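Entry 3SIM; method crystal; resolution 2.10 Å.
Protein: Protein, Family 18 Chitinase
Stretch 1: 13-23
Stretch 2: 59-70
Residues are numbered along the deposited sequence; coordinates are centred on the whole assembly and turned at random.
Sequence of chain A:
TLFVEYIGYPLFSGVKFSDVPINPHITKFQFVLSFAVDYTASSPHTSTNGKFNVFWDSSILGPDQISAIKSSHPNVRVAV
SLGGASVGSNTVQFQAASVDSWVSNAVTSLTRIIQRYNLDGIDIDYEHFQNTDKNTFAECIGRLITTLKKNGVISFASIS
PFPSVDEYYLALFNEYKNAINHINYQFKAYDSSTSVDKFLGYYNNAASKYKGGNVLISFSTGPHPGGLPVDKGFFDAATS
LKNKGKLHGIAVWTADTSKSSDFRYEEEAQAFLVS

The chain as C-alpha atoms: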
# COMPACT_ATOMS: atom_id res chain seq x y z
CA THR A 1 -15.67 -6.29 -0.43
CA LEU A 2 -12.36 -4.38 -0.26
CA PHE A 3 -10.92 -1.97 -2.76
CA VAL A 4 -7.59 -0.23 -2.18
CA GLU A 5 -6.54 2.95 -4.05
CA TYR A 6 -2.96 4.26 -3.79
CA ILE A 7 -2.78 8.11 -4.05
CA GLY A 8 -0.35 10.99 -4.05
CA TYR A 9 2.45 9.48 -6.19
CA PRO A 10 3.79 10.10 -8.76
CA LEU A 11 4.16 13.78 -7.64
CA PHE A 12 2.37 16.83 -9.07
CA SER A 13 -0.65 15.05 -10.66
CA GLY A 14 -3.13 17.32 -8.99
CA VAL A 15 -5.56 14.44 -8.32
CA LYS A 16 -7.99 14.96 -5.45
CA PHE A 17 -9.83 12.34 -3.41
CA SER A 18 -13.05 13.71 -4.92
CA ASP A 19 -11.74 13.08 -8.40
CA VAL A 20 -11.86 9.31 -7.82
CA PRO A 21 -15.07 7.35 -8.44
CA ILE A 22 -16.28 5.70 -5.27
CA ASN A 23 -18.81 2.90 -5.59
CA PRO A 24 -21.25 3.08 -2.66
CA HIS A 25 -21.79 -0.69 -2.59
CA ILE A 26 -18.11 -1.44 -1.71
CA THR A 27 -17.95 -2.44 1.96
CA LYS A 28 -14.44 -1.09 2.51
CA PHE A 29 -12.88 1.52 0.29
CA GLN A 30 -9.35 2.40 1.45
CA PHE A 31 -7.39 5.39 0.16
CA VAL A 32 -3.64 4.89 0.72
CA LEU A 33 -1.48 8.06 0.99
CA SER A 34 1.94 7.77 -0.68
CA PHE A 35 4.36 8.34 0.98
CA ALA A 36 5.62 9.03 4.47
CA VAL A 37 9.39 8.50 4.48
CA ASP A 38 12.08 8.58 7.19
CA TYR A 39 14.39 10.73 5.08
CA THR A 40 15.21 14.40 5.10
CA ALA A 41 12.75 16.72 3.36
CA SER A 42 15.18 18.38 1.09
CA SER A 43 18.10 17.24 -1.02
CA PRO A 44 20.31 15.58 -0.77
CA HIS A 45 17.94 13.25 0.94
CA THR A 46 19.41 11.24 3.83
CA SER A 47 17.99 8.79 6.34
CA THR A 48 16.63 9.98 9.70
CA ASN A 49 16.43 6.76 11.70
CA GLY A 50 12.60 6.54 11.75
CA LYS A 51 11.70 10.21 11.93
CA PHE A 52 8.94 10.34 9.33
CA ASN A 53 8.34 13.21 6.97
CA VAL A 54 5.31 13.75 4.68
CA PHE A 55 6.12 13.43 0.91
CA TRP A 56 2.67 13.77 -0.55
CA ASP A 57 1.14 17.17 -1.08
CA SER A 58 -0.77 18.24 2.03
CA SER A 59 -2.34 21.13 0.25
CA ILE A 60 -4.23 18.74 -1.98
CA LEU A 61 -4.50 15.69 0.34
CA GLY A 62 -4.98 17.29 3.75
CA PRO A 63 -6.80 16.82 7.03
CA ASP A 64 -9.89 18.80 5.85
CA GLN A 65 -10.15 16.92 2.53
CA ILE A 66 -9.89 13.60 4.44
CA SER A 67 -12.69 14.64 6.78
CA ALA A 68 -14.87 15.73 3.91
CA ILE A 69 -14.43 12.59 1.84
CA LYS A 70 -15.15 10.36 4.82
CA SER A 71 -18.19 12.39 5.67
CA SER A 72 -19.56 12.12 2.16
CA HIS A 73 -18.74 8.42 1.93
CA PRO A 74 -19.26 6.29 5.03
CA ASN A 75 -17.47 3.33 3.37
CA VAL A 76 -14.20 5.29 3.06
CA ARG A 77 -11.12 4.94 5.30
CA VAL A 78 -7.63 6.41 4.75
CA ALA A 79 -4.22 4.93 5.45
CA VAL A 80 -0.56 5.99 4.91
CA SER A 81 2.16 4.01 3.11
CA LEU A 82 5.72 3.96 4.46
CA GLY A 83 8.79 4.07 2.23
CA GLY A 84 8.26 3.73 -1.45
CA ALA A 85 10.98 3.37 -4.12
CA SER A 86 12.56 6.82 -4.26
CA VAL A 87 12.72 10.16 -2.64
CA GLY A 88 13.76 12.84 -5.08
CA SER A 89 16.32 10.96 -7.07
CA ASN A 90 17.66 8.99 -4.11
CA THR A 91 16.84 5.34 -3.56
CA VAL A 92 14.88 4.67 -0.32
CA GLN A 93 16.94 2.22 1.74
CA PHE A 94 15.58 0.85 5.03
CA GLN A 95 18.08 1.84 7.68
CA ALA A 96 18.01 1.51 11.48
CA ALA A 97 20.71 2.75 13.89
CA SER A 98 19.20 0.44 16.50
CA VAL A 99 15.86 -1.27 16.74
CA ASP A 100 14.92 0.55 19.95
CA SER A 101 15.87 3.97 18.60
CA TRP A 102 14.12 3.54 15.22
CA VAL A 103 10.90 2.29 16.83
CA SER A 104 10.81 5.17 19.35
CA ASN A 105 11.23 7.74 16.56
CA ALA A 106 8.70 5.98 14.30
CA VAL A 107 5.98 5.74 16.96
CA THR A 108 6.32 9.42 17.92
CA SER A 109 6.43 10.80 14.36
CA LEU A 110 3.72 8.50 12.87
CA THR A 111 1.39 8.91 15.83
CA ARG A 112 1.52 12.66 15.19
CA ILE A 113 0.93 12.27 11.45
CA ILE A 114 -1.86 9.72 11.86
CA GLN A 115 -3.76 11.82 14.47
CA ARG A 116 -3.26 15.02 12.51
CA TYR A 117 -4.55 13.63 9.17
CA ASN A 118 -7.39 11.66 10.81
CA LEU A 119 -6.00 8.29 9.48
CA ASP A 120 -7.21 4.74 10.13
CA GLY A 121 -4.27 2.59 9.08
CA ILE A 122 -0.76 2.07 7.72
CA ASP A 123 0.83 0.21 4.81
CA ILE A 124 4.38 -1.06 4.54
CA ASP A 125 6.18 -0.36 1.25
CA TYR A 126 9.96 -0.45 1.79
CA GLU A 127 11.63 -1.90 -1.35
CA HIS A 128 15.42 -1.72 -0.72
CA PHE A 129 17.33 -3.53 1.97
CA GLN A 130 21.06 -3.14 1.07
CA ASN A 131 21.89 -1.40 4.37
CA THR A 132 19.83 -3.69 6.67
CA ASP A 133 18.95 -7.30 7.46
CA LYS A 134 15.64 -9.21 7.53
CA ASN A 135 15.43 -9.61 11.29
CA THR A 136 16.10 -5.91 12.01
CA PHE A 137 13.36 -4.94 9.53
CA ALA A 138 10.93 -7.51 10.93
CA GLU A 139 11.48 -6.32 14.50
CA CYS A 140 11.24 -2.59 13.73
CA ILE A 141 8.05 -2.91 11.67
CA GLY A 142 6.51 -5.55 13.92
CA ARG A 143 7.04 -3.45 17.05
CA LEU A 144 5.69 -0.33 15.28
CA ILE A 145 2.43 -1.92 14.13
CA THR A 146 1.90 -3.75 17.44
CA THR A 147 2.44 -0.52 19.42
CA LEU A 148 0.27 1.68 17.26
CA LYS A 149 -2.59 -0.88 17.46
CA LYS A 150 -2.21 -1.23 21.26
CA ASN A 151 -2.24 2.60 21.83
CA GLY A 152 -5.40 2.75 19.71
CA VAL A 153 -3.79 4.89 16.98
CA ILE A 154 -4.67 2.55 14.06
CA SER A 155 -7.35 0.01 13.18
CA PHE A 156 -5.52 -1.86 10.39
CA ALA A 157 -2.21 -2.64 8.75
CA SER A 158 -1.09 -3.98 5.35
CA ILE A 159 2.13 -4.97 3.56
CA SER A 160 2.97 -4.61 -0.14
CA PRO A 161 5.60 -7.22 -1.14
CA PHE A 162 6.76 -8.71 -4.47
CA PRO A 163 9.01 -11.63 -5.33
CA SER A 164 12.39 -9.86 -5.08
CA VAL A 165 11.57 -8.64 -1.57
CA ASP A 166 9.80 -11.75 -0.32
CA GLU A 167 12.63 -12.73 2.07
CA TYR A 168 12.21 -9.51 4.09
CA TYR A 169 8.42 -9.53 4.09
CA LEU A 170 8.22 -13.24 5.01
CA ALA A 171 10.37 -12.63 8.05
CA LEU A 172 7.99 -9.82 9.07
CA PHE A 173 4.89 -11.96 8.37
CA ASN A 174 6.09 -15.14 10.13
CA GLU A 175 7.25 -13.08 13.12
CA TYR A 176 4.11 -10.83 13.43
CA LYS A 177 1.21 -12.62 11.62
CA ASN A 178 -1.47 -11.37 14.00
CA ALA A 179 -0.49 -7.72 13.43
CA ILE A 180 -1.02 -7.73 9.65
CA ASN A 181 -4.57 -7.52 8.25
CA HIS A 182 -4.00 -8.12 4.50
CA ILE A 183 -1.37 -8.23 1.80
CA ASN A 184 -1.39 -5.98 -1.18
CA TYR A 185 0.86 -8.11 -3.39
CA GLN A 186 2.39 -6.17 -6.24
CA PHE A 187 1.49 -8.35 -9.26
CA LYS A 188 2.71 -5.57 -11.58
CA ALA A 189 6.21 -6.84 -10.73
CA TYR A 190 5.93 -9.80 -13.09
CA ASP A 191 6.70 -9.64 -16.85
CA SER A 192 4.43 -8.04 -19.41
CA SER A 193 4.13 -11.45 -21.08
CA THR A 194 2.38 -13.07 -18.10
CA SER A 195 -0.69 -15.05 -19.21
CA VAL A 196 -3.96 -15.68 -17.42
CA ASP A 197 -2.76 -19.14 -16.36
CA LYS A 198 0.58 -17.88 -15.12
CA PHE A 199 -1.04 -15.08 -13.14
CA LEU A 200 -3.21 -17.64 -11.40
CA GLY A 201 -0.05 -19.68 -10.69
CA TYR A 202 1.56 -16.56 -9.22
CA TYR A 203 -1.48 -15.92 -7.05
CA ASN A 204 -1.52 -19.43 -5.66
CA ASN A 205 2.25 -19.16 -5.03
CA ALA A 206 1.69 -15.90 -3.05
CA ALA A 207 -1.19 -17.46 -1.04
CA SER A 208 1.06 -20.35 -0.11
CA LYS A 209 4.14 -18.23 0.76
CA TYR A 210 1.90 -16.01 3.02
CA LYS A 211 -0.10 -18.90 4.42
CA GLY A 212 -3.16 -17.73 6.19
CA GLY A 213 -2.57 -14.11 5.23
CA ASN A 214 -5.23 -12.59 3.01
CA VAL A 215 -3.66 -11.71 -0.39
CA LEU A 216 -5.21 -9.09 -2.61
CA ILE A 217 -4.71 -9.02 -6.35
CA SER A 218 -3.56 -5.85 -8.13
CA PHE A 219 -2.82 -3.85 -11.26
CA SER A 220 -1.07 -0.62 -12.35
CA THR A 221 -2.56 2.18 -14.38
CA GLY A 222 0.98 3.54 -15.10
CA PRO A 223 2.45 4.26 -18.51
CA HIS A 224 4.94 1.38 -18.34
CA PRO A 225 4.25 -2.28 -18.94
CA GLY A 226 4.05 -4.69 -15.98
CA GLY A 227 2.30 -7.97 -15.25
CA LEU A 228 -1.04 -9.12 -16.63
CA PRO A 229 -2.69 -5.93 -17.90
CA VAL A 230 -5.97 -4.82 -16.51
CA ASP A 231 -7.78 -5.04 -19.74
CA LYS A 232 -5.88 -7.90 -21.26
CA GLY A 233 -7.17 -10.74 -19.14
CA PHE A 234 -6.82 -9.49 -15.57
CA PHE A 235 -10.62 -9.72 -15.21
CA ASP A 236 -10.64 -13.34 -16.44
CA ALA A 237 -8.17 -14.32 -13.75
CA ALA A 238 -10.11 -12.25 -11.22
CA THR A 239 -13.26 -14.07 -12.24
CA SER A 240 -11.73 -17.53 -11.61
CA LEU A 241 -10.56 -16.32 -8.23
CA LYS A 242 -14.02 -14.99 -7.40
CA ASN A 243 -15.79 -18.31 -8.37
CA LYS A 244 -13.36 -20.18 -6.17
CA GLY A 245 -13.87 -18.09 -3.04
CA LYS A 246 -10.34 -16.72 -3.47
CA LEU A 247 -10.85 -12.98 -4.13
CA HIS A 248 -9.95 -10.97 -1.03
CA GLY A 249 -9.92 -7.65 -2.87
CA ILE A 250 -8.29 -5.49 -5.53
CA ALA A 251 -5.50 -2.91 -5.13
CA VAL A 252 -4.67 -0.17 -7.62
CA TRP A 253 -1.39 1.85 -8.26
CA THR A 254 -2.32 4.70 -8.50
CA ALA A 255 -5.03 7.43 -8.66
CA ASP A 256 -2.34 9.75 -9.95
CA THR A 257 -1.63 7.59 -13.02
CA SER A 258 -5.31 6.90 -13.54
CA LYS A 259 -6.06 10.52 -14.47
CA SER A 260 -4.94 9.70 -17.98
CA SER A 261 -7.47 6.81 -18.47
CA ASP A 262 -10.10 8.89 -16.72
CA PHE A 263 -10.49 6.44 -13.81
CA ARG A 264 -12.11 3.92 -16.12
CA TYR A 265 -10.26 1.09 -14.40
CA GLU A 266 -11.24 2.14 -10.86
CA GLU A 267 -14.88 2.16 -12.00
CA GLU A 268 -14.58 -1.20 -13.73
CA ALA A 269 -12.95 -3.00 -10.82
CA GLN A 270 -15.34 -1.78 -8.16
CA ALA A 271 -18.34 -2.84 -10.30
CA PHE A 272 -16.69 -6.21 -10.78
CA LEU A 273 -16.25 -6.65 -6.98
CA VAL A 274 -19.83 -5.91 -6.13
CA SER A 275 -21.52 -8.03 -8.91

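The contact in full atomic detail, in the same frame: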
# COMPACT_ATOMS: atom_id res chain seq x y z
N SER A 13 0.51 15.38 -9.85
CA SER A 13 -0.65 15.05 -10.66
C SER A 13 -1.83 16.03 -10.58
O SER A 13 -2.61 16.14 -11.47
CB SER A 13 -1.14 13.64 -10.36
OG SER A 13 -2.00 13.61 -9.31
N GLY A 14 -2.01 16.54 -9.39
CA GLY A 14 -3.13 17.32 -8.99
C GLY A 14 -4.40 16.57 -8.60
O GLY A 14 -5.34 17.18 -8.27
N VAL A 15 -4.38 15.25 -8.63
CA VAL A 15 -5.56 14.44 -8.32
C VAL A 15 -6.04 14.56 -6.87
O VAL A 15 -5.35 14.35 -5.98
CB VAL A 15 -5.39 12.96 -8.79
CG1 VAL A 15 -6.60 12.08 -8.36
CG2 VAL A 15 -5.16 12.91 -10.23
N LYS A 16 -7.30 14.89 -6.72
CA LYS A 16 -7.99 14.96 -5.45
C LYS A 16 -8.75 13.71 -5.10
O LYS A 16 -9.10 13.03 -5.96
CB LYS A 16 -8.97 16.09 -5.50
CG LYS A 16 -8.34 17.33 -5.19
CD LYS A 16 -8.49 18.19 -6.26
CE LYS A 16 -9.71 18.95 -6.04
NZ LYS A 16 -9.70 20.16 -6.82
N PHE A 17 -9.08 13.51 -3.84
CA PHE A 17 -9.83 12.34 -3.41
C PHE A 17 -11.19 12.30 -4.17
O PHE A 17 -11.64 11.29 -4.67
CB PHE A 17 -10.13 12.37 -1.90
CG PHE A 17 -8.93 12.27 -0.96
CD1 PHE A 17 -8.21 11.12 -0.79
CD2 PHE A 17 -8.62 13.34 -0.14
CE1 PHE A 17 -7.18 11.08 0.14
CE2 PHE A 17 -7.60 13.28 0.75
CZ PHE A 17 -6.88 12.15 0.88
N SER A 18 -11.78 13.48 -4.27
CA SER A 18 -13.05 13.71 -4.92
C SER A 18 -13.03 13.49 -6.44
O SER A 18 -14.04 13.41 -7.02
CB SER A 18 -13.69 15.03 -4.54
OG SER A 18 -13.02 16.11 -5.07
N ASP A 19 -11.86 13.47 -7.03
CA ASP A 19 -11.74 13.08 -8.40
C ASP A 19 -11.99 11.57 -8.67
O ASP A 19 -12.26 11.18 -9.75
CB ASP A 19 -10.43 13.53 -9.02
CG ASP A 19 -10.27 15.04 -9.09
OD1 ASP A 19 -11.21 15.79 -9.14
OD2 ASP A 19 -9.17 15.43 -9.08
N VAL A 20 -11.79 10.74 -7.67
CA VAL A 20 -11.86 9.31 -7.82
C VAL A 20 -13.26 8.73 -7.60
O VAL A 20 -13.81 8.87 -6.59
CB VAL A 20 -10.80 8.60 -6.94
CG1 VAL A 20 -10.91 7.11 -7.07
CG2 VAL A 20 -9.43 9.07 -7.28
N PRO A 21 -13.77 8.00 -8.58
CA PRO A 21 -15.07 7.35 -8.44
C PRO A 21 -15.10 6.35 -7.27
O PRO A 21 -14.30 5.48 -7.17
CB PRO A 21 -15.25 6.61 -9.76
CG PRO A 21 -14.04 6.75 -10.49
CD PRO A 21 -13.10 7.63 -9.82
N ILE A 22 -16.06 6.54 -6.40
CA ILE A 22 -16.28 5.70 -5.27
C ILE A 22 -17.66 5.01 -5.36
O ILE A 22 -18.67 5.65 -5.25
CB ILE A 22 -16.18 6.54 -3.94
CG1 ILE A 22 -14.78 7.16 -3.75
CG2 ILE A 22 -16.57 5.73 -2.78
CD1 ILE A 22 -14.70 8.25 -2.81
N ASN A 23 -17.63 3.71 -5.51
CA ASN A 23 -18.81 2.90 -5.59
C ASN A 23 -19.38 2.65 -4.19
O ASN A 23 -18.77 2.02 -3.41
CB ASN A 23 -18.48 1.57 -6.25
CG ASN A 23 -19.73 0.73 -6.59
OD1 ASN A 23 -19.83 0.21 -7.65
ND2 ASN A 23 -20.58 0.56 -5.66
N SER A 59 -1.40 20.18 0.73
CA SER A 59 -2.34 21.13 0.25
C SER A 59 -3.46 20.59 -0.65
O SER A 59 -4.44 21.21 -0.86
CB SER A 59 -1.67 22.32 -0.33
OG SER A 59 -1.51 22.14 -1.66
N ILE A 60 -3.21 19.45 -1.24
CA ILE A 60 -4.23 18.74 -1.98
C ILE A 60 -4.89 17.59 -1.17
O ILE A 60 -6.07 17.49 -1.12
CB ILE A 60 -3.68 18.25 -3.33
CG1 ILE A 60 -3.30 19.42 -4.22
CG2 ILE A 60 -4.63 17.41 -4.07
CD1 ILE A 60 -2.25 19.09 -5.10
N LEU A 61 -4.08 16.72 -0.60
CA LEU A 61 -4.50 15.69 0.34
C LEU A 61 -4.26 16.04 1.84
O LEU A 61 -3.34 15.55 2.43
CB LEU A 61 -3.86 14.37 -0.05
CG LEU A 61 -3.88 14.15 -1.56
CD1 LEU A 61 -2.99 13.08 -1.97
CD2 LEU A 61 -5.26 13.97 -2.06
N GLY A 62 -5.06 16.92 2.39
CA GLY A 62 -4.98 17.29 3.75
C GLY A 62 -6.05 16.76 4.70
O GLY A 62 -6.98 16.10 4.30
N PRO A 63 -5.90 17.18 5.96
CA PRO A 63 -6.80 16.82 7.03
C PRO A 63 -8.26 17.22 6.74
O PRO A 63 -9.07 16.41 6.92
CB PRO A 63 -6.21 17.57 8.23
CG PRO A 63 -4.85 17.69 7.94
CD PRO A 63 -4.69 17.78 6.50
N ASP A 64 -8.54 18.41 6.25
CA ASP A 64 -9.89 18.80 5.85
C ASP A 64 -10.51 18.01 4.66
O ASP A 64 -11.64 17.69 4.68
CB ASP A 64 -9.97 20.30 5.59
CG ASP A 64 -9.60 21.17 6.81
OD1 ASP A 64 -9.73 20.80 7.97
OD2 ASP A 64 -9.19 22.26 6.53
N GLN A 65 -9.71 17.75 3.64
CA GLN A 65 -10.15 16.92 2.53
C GLN A 65 -10.51 15.46 2.97
O GLN A 65 -11.47 14.88 2.52
CB GLN A 65 -9.19 16.94 1.35
CG GLN A 65 -9.01 18.29 0.73
CD GLN A 65 -8.03 19.18 1.44
OE1 GLN A 65 -7.34 18.82 2.34
NE2 GLN A 65 -8.01 20.37 1.04
N ILE A 66 -9.70 14.92 3.87
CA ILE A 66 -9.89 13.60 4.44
C ILE A 66 -11.20 13.49 5.24
O ILE A 66 -11.97 12.59 5.05
CB ILE A 66 -8.66 13.14 5.26
CG1 ILE A 66 -7.42 12.99 4.37
CG2 ILE A 66 -8.96 11.89 5.97
CD1 ILE A 66 -6.17 12.90 5.07
N SER A 67 -11.46 14.51 6.03
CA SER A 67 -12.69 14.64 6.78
C SER A 67 -13.89 14.74 5.90
O SER A 67 -14.83 14.09 6.13
CB SER A 67 -12.68 15.88 7.64
OG SER A 67 -12.05 15.66 8.82
N ALA A 68 -13.80 15.59 4.88
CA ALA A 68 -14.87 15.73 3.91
C ALA A 68 -15.20 14.47 3.09
O ALA A 68 -16.32 14.16 2.91
CB ALA A 68 -14.62 16.86 3.03
N ILE A 69 -14.19 13.79 2.60
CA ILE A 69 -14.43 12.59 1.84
C ILE A 69 -15.06 11.47 2.69
O ILE A 69 -15.93 10.82 2.29
CB ILE A 69 -13.15 12.10 1.04
CG1 ILE A 69 -13.54 11.19 -0.11
CG2 ILE A 69 -12.21 11.45 1.95
CD1 ILE A 69 -14.20 11.84 -1.14
N LYS A 70 -14.59 11.30 3.89
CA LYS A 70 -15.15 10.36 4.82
C LYS A 70 -16.60 10.67 5.22
O LYS A 70 -17.36 9.82 5.46
CB LYS A 70 -14.23 10.14 6.00
CG LYS A 70 -12.96 9.41 5.66
CD LYS A 70 -12.29 8.78 6.79
CE LYS A 70 -11.90 9.74 7.86
NZ LYS A 70 -11.08 9.12 8.88
O HOH W 1 -8.33 15.90 -2.17

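No direct hydrogen bond joins the two stretches; the contact, 456 Å² of buried surface, is apolar packing plus one bridging water. Stretch 1 is mostly loop with a 3-10 segment at 17-19, and its backbone comes nearest stretch 2 at Lys16–Ile60 (CA–CA 6.4 Å) and Phe17–Ile69 (CA–CA 7.0 Å).

Ile60 points toward stretch 1, and its CG2 lies 3.7 Å from Val15 O and 3.9 Å from Lys16 CG, the aliphatic part of that lysine. Its carbonyl is served by water 1, which donates to Ile60 O (3.0 Å) and accepts from Phe17 N (3.0 Å), so two backbone groups are satisfied through solvent. Leu61 starts sideways but its end comes nearer: CD2 sits 3.8 Å from the centroid of the Phe17 ring, 13° off the normal, a CH-pi contact over one face.

Gly62 occupies the N-cap position, right before the helix that begins at Pro63, and its N donates to Gln65 OE1 (3.0 Å). That bond fits the way the end of Gln65 leads away, leaving its CB 3.9 Å from Phe17 CD2 at the ring edge. One residue on, Ile66 CG1 approaches Phe17 CZ obliquely at 3.6 Å. Ile69 closes the contact, its CG1 4.0 Å from Phe17 CB and its CD1 4.0 Å from Ile22 CD1.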